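Local coordinates for protein titin (PDB 2J8O) that probably serves as a giant elastic scaffold of striated muscle and carries a protein kinase activity elsewhere in its very long chain, at residues 12-17 with 92-97; 16-21 with 69-74; 150-155 with 163-168. One frame throughout, in Å; residues are numbered along the deposited sequence.

Contacts 1 and 2 belong to the first immunoglobulin domain and start from the same piece of chain, sharing V16 and R17; contact 3 lies in the second domain, its centre about 37 Å from that of contact 1 and 34 Å from that of contact 2. Contact 1, partly buried, is parallel strand pairing with an apolar side facing the core. Contact 2 is a surface contact between two loops, held by two main-chain bonds, and it meets contact 1 where V96 touches both Y18 and V69. Contact 3, also partly buried, is the last pair of an antiparallel hairpin, one of its two main-chain bonds weak, supplemented by aromatic and proline packing.

Contact 1: residues 12-17 with 92-97; sequences RNLNVR and ASLEVE
The side-chain oxygen OD1 of N13 is gripped by two groups of one residue: S93 N donates to it over 2.8 Å in an almost straight bond (176° at the hydrogen), and S93 OG adds a weak bond of 3.0 Å. The amide donor comes in tilted 27° from the carbonyl plane. In effect the asparagine oxygen stands where a main-chain carbonyl would otherwise begin the pairing, and the main chains then take over. L14 N gives its hydrogen to S93 O, 2.8 Å away, and L14 O accepts from E95 N; V16 repeats the scheme two residues on, its N bonded to E95 O at 3.2 Å and its O to E97 N at 2.9 Å. This alternation, L14 bonding to the residues either side of L94 and V16 to those either side of V96, is the signature of parallel pairing.

On the inner side, L94 has CG anti to the backbone N (chi1 165°), which carries CD1 towards the neighbouring strand. There it meets L14 CB at 3.7 Å and, more tightly, V16 CG2 at 3.3 Å. L14 also rests on A22 and L24 of strand 22-31, so this side faces that strand, with L94 buried and L14 and V16 at the margin of the core. N15 and E95 lie on the other, polar side, where the E97 side chain crosses N15 obliquely and makes a long, weak ion pair with R183, in the second domain. The whole is the A' strand running parallel to the G strand, as in I-set and V-set immunoglobulin domains.

Contact 2: residues 16-21 with 69-74; sequences VRYQSN and VTDDDA
V69 is held to the opposing loop through both of its main-chain polar atoms: Q19 N donates to V69 O over 2.8 Å at a nearly straight 173°, and V69 N donates to S20 O over 3.0 Å, lying in the plane of that carbonyl. The type II turn from R17 to S20 presents these two groups together. Next to V69, T70 N is bonded to D73 OD2 at 2.7 Å, which ties up the type I turn from T70 to D73; the same carboxylate oxygen forms a salt bridge with K51.

Farther out, with CG anti to the carbonyl carbon (chi1 -71°), the Y18 ring lies so that its CD2-CE2 edge meets the 69-74 loop. V69 O and D71 CB lie in the ring plane, the latter 3.7 Å from CE2. Replacing Y18 with an alanine would probably leave a gap beside D71 and strip V96 and V98 of the ring that packs on them. Deeper in, V69 CG1 approaches V16 CG2 at 4.1 Å. Here the A'-B turn docks on the E-F loop, whose D73 O accepts from Y77 OH, the tyrosine corner familiar from immunoglobulin domains.

Contact 3: residues 150-155 with 163-168; sequences HYQVIV and VFPNGV
H150 begins the contact with its carbonyl, whose O lies 3.6 Å from P165 CD, while its imidazole NE2 is hydrogen-bonded to E169. The ND1 end of that imidazole sits over one face of the Y151 ring, near the rim. Y151 in turn directs its edge towards the face of F164, an offset edge-to-face pair with centroids 5.8 Å apart and planes at 67°; the two side chains run side by side, and F164 continues inward to L193.

At Q152 the main chains join: V163 N bonds to Q152 O at 3.2 Å, nearly in line with the carbonyl, and Q152 N returns a weak bond to V163 O at 3.4 Å. With CG lodged between backbone N and carbonyl carbon (chi1 68°), the extended glutamine chain passes obliquely across the valine, CG lying 3.7 Å from V163 CG1, and its NE2 reaches P165 CG at 3.6 Å. I154 finishes the walk: its side chain crosses that of V163 at about a right angle, I154 CD1 being 3.8 Å from V163 CG1. Its backbone pairs in turn with S161, closer to the turn; Q152 and V163 are the hydrogen-bonded pair at the open end of a beta hairpin, the D-E hairpin of an immunoglobulin sandwich.

Contact 1: residues 12-17 with 92-97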
loop_
_atom_site.group_PDB
_atom_site.type_symbol
_atom_site.label_atom_id
_atom_site.label_comp_id
_atom_site.label_asym_id
_atom_site.label_seq_id
_atom_site.Cartn_x
_atom_site.Cartn_y
_atom_site.Cartn_z
ATOM N N ARG A 12 -14.729 -11.563 7.569
ATOM C CA ARG A 12 -14.203 -10.406 8.271
ATOM C C ARG A 12 -13.330 -9.566 7.343
ATOM O O ARG A 12 -12.699 -10.094 6.413
ATOM C CB ARG A 12 -13.386 -10.818 9.502
ATOM C CG ARG A 12 -14.235 -11.363 10.656
ATOM C CD ARG A 12 -13.413 -11.625 11.919
ATOM N NE ARG A 12 -14.146 -12.336 12.987
ATOM C CZ ARG A 12 -14.501 -13.630 12.961
ATOM N NH1 ARG A 12 -14.237 -14.416 11.899
ATOM N NH2 ARG A 12 -15.158 -14.144 14.003
ATOM N N ASN A 13 -13.319 -8.257 7.595
ATOM C CA ASN A 13 -12.280 -7.377 7.058
ATOM C C ASN A 13 -10.847 -7.827 7.437
ATOM O O ASN A 13 -10.630 -8.457 8.475
ATOM C CB ASN A 13 -12.531 -5.928 7.504
ATOM C CG ASN A 13 -13.816 -5.329 6.897
ATOM O OD1 ASN A 13 -14.260 -5.697 5.791
ATOM N ND2 ASN A 13 -14.406 -4.401 7.625
ATOM N N LEU A 14 -9.879 -7.499 6.591
ATOM C CA LEU A 14 -8.487 -7.899 6.827
ATOM C C LEU A 14 -7.532 -6.746 6.768
ATOM O O LEU A 14 -7.632 -5.903 5.896
ATOM C CB LEU A 14 -8.042 -8.920 5.791
ATOM C CG LEU A 14 -8.652 -10.307 5.868
ATOM C CD1 LEU A 14 -7.814 -11.241 5.005
ATOM C CD2 LEU A 14 -8.675 -10.757 7.315
ATOM N N ASN A 15 -6.596 -6.709 7.701
ATOM C CA ASN A 15 -5.516 -5.741 7.633
ATOM C C ASN A 15 -4.193 -6.495 7.654
ATOM O O ASN A 15 -3.861 -7.173 8.629
ATOM C CB ASN A 15 -5.637 -4.714 8.752
ATOM C CG ASN A 15 -6.989 -3.966 8.718
ATOM O OD1 ASN A 15 -7.047 -2.768 8.450
ATOM N ND2 ASN A 15 -8.073 -4.685 8.973
ATOM N N VAL A 16 -3.469 -6.422 6.543
ATOM C CA VAL A 16 -2.197 -7.109 6.407
ATOM C C VAL A 16 -1.097 -6.180 5.942
ATOM O O VAL A 16 -1.345 -5.000 5.671
ATOM C CB VAL A 16 -2.273 -8.248 5.391
ATOM C CG1 VAL A 16 -3.019 -9.447 5.973
ATOM C CG2 VAL A 16 -2.891 -7.744 4.080
ATOM N N ARG A 17 0.116 -6.735 5.859
ATOM C CA ARG A 17 1.244 -6.062 5.255
ATOM C C ARG A 17 1.626 -6.616 3.887
ATOM O O ARG A 17 1.268 -7.738 3.543
ATOM C CB ARG A 17 2.433 -6.132 6.191
ATOM C CG ARG A 17 2.314 -5.118 7.303
ATOM C CD ARG A 17 3.616 -4.896 8.000
ATOM N NE ARG A 17 3.334 -4.735 9.418
ATOM C CZ ARG A 17 4.249 -4.606 10.366
ATOM N NH1 ARG A 17 5.546 -4.604 10.061
ATOM N NH2 ARG A 17 3.848 -4.478 11.620
ATOM N N ALA A 92 -16.327 -8.172 2.388
ATOM C CA ALA A 92 -15.207 -7.891 3.258
ATOM C C ALA A 92 -14.066 -7.216 2.485
ATOM O O ALA A 92 -13.782 -7.565 1.334
ATOM C CB ALA A 92 -14.721 -9.169 3.906
ATOM N N SER A 93 -13.427 -6.245 3.128
ATOM C CA SER A 93 -12.343 -5.514 2.514
ATOM C C SER A 93 -11.008 -5.995 3.063
ATOM O O SER A 93 -10.886 -6.423 4.227
ATOM C CB SER A 93 -12.495 -4.007 2.724
ATOM O OG SER A 93 -12.720 -3.723 4.089
ATOM N N LEU A 94 -10.025 -5.956 2.180
ATOM C CA LEU A 94 -8.652 -6.251 2.516
ATOM C C LEU A 94 -7.907 -4.942 2.311
ATOM O O LEU A 94 -7.832 -4.414 1.189
ATOM C CB LEU A 94 -8.116 -7.381 1.622
ATOM C CG LEU A 94 -6.621 -7.704 1.488
ATOM C CD1 LEU A 94 -5.979 -7.958 2.813
ATOM C CD2 LEU A 94 -6.449 -8.932 0.608
ATOM N N GLU A 95 -7.438 -4.383 3.418
ATOM C CA GLU A 95 -6.641 -3.165 3.384
ATOM C C GLU A 95 -5.222 -3.445 3.826
ATOM O O GLU A 95 -4.956 -4.414 4.538
ATOM C CB GLU A 95 -7.270 -2.085 4.245
ATOM C CG GLU A 95 -8.603 -1.615 3.696
ATOM C CD GLU A 95 -9.370 -0.764 4.685
ATOM O OE1 GLU A 95 -8.951 0.395 4.944
ATOM O OE2 GLU A 95 -10.401 -1.264 5.200
ATOM N N VAL A 96 -4.314 -2.599 3.369
ATOM C CA VAL A 96 -2.899 -2.741 3.663
ATOM C C VAL A 96 -2.529 -1.692 4.701
ATOM O O VAL A 96 -2.823 -0.514 4.521
ATOM C CB VAL A 96 -2.066 -2.623 2.370
ATOM C CG1 VAL A 96 -0.623 -2.366 2.670
ATOM C CG2 VAL A 96 -2.202 -3.912 1.558
ATOM N N GLU A 97 -1.944 -2.133 5.813
ATOM C CA GLU A 97 -1.577 -1.230 6.899
ATOM C C GLU A 97 -0.091 -1.366 7.118
ATOM O O GLU A 97 0.380 -2.358 7.653
ATOM C CB GLU A 97 -2.378 -1.518 8.177
ATOM C CG GLU A 97 -3.869 -1.163 8.067
ATOM C CD GLU A 97 -4.599 -1.173 9.409
ATOM O OE1 GLU A 97 -4.466 -2.154 10.177
ATOM O OE2 GLU A 97 -5.322 -0.194 9.698
#

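Contact 2: residues 16-21 with 69-74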
loop_
_atom_site.group_PDB
_atom_site.type_symbol
_atom_site.label_atom_id
_atom_site.label_comp_id
_atom_site.label_asym_id
_atom_site.label_seq_id
_atom_site.Cartn_x
_atom_site.Cartn_y
_atom_site.Cartn_z
ATOM N N VAL A 16 -3.469 -6.422 6.543
ATOM C CA VAL A 16 -2.197 -7.109 6.407
ATOM C C VAL A 16 -1.097 -6.180 5.942
ATOM O O VAL A 16 -1.345 -5.000 5.671
ATOM C CB VAL A 16 -2.273 -8.248 5.391
ATOM C CG1 VAL A 16 -3.019 -9.447 5.973
ATOM C CG2 VAL A 16 -2.891 -7.744 4.080
ATOM N N ARG A 17 0.116 -6.735 5.859
ATOM C CA ARG A 17 1.244 -6.062 5.255
ATOM C C ARG A 17 1.626 -6.616 3.887
ATOM O O ARG A 17 1.268 -7.738 3.543
ATOM C CB ARG A 17 2.433 -6.132 6.191
ATOM C CG ARG A 17 2.314 -5.118 7.303
ATOM C CD ARG A 17 3.616 -4.896 8.000
ATOM N NE ARG A 17 3.334 -4.735 9.418
ATOM C CZ ARG A 17 4.249 -4.606 10.366
ATOM N NH1 ARG A 17 5.546 -4.604 10.061
ATOM N NH2 ARG A 17 3.848 -4.478 11.620
ATOM N N TYR A 18 2.376 -5.822 3.121
ATOM C CA TYR A 18 2.854 -6.239 1.810
ATOM C C TYR A 18 3.470 -7.628 1.824
ATOM O O TYR A 18 4.115 -8.015 2.801
ATOM C CB TYR A 18 3.828 -5.204 1.219
ATOM C CG TYR A 18 3.100 -3.941 0.811
ATOM C CD1 TYR A 18 3.502 -2.682 1.276
ATOM C CD2 TYR A 18 1.951 -4.013 -0.003
ATOM C CE1 TYR A 18 2.796 -1.531 0.913
ATOM C CE2 TYR A 18 1.248 -2.873 -0.376
ATOM C CZ TYR A 18 1.670 -1.641 0.079
ATOM O OH TYR A 18 0.960 -0.531 -0.300
ATOM N N GLN A 19 3.223 -8.378 0.747
ATOM C CA GLN A 19 3.861 -9.682 0.499
ATOM C C GLN A 19 3.461 -10.818 1.437
ATOM O O GLN A 19 4.047 -11.902 1.384
ATOM C CB GLN A 19 5.385 -9.563 0.491
ATOM C CG GLN A 19 5.925 -8.824 -0.700
ATOM C CD GLN A 19 7.398 -9.062 -0.894
ATOM O OE1 GLN A 19 8.164 -9.121 0.072
ATOM N NE2 GLN A 19 7.812 -9.203 -2.149
ATOM N N SER A 20 2.494 -10.587 2.305
ATOM C CA SER A 20 2.083 -11.660 3.169
ATOM C C SER A 20 0.833 -12.300 2.625
ATOM O O SER A 20 0.283 -11.846 1.630
ATOM C CB SER A 20 1.866 -11.196 4.597
ATOM O OG SER A 20 1.872 -12.341 5.447
ATOM N N ASN A 21 0.407 -13.376 3.264
ATOM C CA ASN A 21 -0.767 -14.078 2.814
ATOM C C ASN A 21 -2.026 -13.585 3.535
ATOM O O ASN A 21 -2.070 -13.523 4.767
ATOM C CB ASN A 21 -0.582 -15.584 2.984
ATOM C CG ASN A 21 0.414 -16.150 2.009
ATOM O OD1 ASN A 21 0.951 -15.425 1.166
ATOM N ND2 ASN A 21 0.663 -17.457 2.104
ATOM N N VAL A 69 0.398 -10.466 -1.004
ATOM C CA VAL A 69 -0.437 -9.277 -1.112
ATOM C C VAL A 69 0.326 -8.086 -1.658
ATOM O O VAL A 69 1.291 -7.609 -1.062
ATOM C CB VAL A 69 -1.092 -8.899 0.252
ATOM C CG1 VAL A 69 -1.705 -7.486 0.199
ATOM C CG2 VAL A 69 -2.158 -9.912 0.618
ATOM N N THR A 70 -0.111 -7.642 -2.821
ATOM C CA THR A 70 0.216 -6.328 -3.344
ATOM C C THR A 70 -0.991 -5.437 -3.065
ATOM O O THR A 70 -2.056 -5.924 -2.639
ATOM C CB THR A 70 0.506 -6.378 -4.851
ATOM O OG1 THR A 70 1.050 -5.127 -5.251
ATOM C CG2 THR A 70 -0.757 -6.626 -5.651
ATOM N N ASP A 71 -0.860 -4.141 -3.303
ATOM C CA ASP A 71 -1.973 -3.272 -2.973
ATOM C C ASP A 71 -3.069 -3.321 -4.046
ATOM O O ASP A 71 -4.153 -2.780 -3.852
ATOM C CB ASP A 71 -1.481 -1.856 -2.712
ATOM C CG ASP A 71 -0.714 -1.326 -3.855
ATOM O OD1 ASP A 71 -1.180 -1.583 -4.989
ATOM O OD2 ASP A 71 0.345 -0.679 -3.643
ATOM N N ASP A 72 -2.776 -3.967 -5.173
ATOM C CA ASP A 72 -3.799 -4.277 -6.159
ATOM C C ASP A 72 -4.789 -5.261 -5.536
ATOM O O ASP A 72 -5.968 -5.257 -5.888
ATOM C CB ASP A 72 -3.199 -4.850 -7.453
ATOM C CG ASP A 72 -4.237 -5.573 -8.320
ATOM O OD1 ASP A 72 -5.060 -4.900 -8.981
ATOM O OD2 ASP A 72 -4.245 -6.826 -8.330
ATOM N N ASP A 73 -4.317 -6.088 -4.603
ATOM C CA ASP A 73 -5.193 -7.013 -3.903
ATOM C C ASP A 73 -6.007 -6.325 -2.788
ATOM O O ASP A 73 -6.965 -6.920 -2.273
ATOM C CB ASP A 73 -4.418 -8.191 -3.318
ATOM C CG ASP A 73 -3.468 -8.837 -4.310
ATOM O OD1 ASP A 73 -3.930 -9.497 -5.262
ATOM O OD2 ASP A 73 -2.234 -8.709 -4.117
ATOM N N ALA A 74 -5.648 -5.088 -2.442
ATOM C CA ALA A 74 -6.300 -4.315 -1.378
ATOM C C ALA A 74 -7.614 -3.745 -1.856
ATOM O O ALA A 74 -7.670 -2.653 -2.421
ATOM C CB ALA A 74 -5.396 -3.185 -0.870
#

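Contact 3: residues 150-155 with 163-168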
loop_
_atom_site.group_PDB
_atom_site.type_symbol
_atom_site.label_atom_id
_atom_site.label_comp_id
_atom_site.label_asym_id
_atom_site.label_seq_id
_atom_site.Cartn_x
_atom_site.Cartn_y
_atom_site.Cartn_z
ATOM N N HIS A 150 11.018 29.677 -4.296
ATOM C CA HIS A 150 12.302 28.990 -4.505
ATOM C C HIS A 150 12.203 27.494 -4.783
ATOM O O HIS A 150 12.844 26.988 -5.711
ATOM C CB HIS A 150 13.223 29.238 -3.298
ATOM C CG HIS A 150 14.665 28.934 -3.562
ATOM N ND1 HIS A 150 15.376 27.972 -2.834
ATOM C CD2 HIS A 150 15.541 29.466 -4.474
ATOM C CE1 HIS A 150 16.618 27.923 -3.286
ATOM N NE2 HIS A 150 16.744 28.822 -4.286
ATOM N N TYR A 151 11.413 26.796 -3.972
ATOM C CA TYR A 151 11.316 25.348 -4.054
ATOM C C TYR A 151 9.985 24.902 -4.634
ATOM O O TYR A 151 9.038 25.682 -4.728
ATOM C CB TYR A 151 11.425 24.721 -2.655
ATOM C CG TYR A 151 12.683 25.024 -1.861
ATOM C CD1 TYR A 151 13.851 24.258 -2.037
ATOM C CD2 TYR A 151 12.683 26.048 -0.900
ATOM C CE1 TYR A 151 14.988 24.530 -1.307
ATOM C CE2 TYR A 151 13.805 26.317 -0.166
ATOM C CZ TYR A 151 14.956 25.555 -0.369
ATOM O OH TYR A 151 16.075 25.843 0.382
ATOM N N GLN A 152 9.926 23.626 -5.011
ATOM C CA GLN A 152 8.654 22.928 -5.189
ATOM C C GLN A 152 8.795 21.476 -4.827
ATOM O O GLN A 152 9.805 20.819 -5.137
ATOM C CB GLN A 152 8.042 23.096 -6.590
ATOM C CG GLN A 152 8.795 22.437 -7.737
ATOM C CD GLN A 152 8.002 22.461 -9.034
ATOM O OE1 GLN A 152 7.482 21.433 -9.454
ATOM N NE2 GLN A 152 7.890 23.639 -9.663
ATOM N N VAL A 153 7.783 20.992 -4.125
ATOM C CA VAL A 153 7.790 19.655 -3.674
ATOM C C VAL A 153 6.684 19.003 -4.449
ATOM O O VAL A 153 5.581 19.549 -4.559
ATOM C CB VAL A 153 7.630 19.541 -2.110
ATOM C CG1 VAL A 153 7.885 20.884 -1.434
ATOM C CG2 VAL A 153 6.269 18.978 -1.689
ATOM N N ILE A 154 7.026 17.859 -5.034
ATOM C CA ILE A 154 6.082 16.972 -5.660
ATOM C C ILE A 154 5.889 15.844 -4.659
ATOM O O ILE A 154 6.869 15.303 -4.145
ATOM C CB ILE A 154 6.663 16.421 -6.979
ATOM C CG1 ILE A 154 6.798 17.540 -8.016
ATOM C CG2 ILE A 154 5.792 15.305 -7.534
ATOM C CD1 ILE A 154 7.842 17.281 -9.100
ATOM N N VAL A 155 4.633 15.524 -4.345
ATOM C CA VAL A 155 4.303 14.366 -3.523
ATOM C C VAL A 155 3.267 13.512 -4.233
ATOM O O VAL A 155 2.216 13.996 -4.610
ATOM C CB VAL A 155 3.770 14.746 -2.114
ATOM C CG1 VAL A 155 3.517 13.470 -1.275
ATOM C CG2 VAL A 155 4.737 15.664 -1.379
ATOM N N VAL A 163 12.699 19.643 -6.001
ATOM C CA VAL A 163 13.135 20.157 -7.277
ATOM C C VAL A 163 13.406 21.650 -7.139
ATOM O O VAL A 163 12.752 22.344 -6.352
ATOM C CB VAL A 163 12.094 19.815 -8.401
ATOM C CG1 VAL A 163 10.768 19.330 -7.795
ATOM C CG2 VAL A 163 11.871 20.971 -9.386
ATOM N N PHE A 164 14.394 22.131 -7.899
ATOM C CA PHE A 164 14.802 23.528 -7.874
ATOM C C PHE A 164 14.476 24.115 -9.246
ATOM O O PHE A 164 15.274 23.960 -10.204
ATOM C CB PHE A 164 16.313 23.635 -7.566
ATOM C CG PHE A 164 16.714 22.999 -6.240
ATOM C CD1 PHE A 164 17.299 23.767 -5.227
ATOM C CD2 PHE A 164 16.490 21.639 -5.999
ATOM C CE1 PHE A 164 17.656 23.177 -3.978
ATOM C CE2 PHE A 164 16.838 21.040 -4.766
ATOM C CZ PHE A 164 17.421 21.817 -3.761
ATOM N N PRO A 165 13.243 24.670 -9.385
ATOM C CA PRO A 165 12.760 25.256 -10.624
ATOM C C PRO A 165 13.775 26.137 -11.362
ATOM O O PRO A 165 13.941 25.954 -12.568
ATOM C CB PRO A 165 11.545 26.056 -10.167
ATOM C CG PRO A 165 10.990 25.294 -9.099
ATOM C CD PRO A 165 12.178 24.701 -8.352
ATOM N N ASN A 166 14.428 27.090 -10.686
ATOM C CA ASN A 166 15.578 27.789 -11.303
ATOM C C ASN A 166 16.758 26.830 -11.208
ATOM O O ASN A 166 16.694 25.860 -10.464
ATOM C CB ASN A 166 15.926 29.102 -10.585
ATOM C CG ASN A 166 14.652 29.927 -10.292
ATOM O OD1 ASN A 166 13.889 29.571 -9.313
ATOM N ND2 ASN A 166 14.411 31.027 -11.132
ATOM N N GLY A 167 17.853 27.089 -11.932
ATOM C CA GLY A 167 19.026 26.232 -11.692
ATOM C C GLY A 167 19.412 26.187 -10.208
ATOM O O GLY A 167 19.152 27.126 -9.450
ATOM N N VAL A 168 20.025 25.090 -9.793
ATOM C CA VAL A 168 20.556 24.960 -8.440
ATOM C C VAL A 168 21.585 26.091 -8.200
ATOM O O VAL A 168 22.340 26.456 -9.136
ATOM C CB VAL A 168 21.162 23.544 -8.278
ATOM C CG1 VAL A 168 22.584 23.493 -8.795
ATOM C CG2 VAL A 168 21.064 23.041 -6.833
#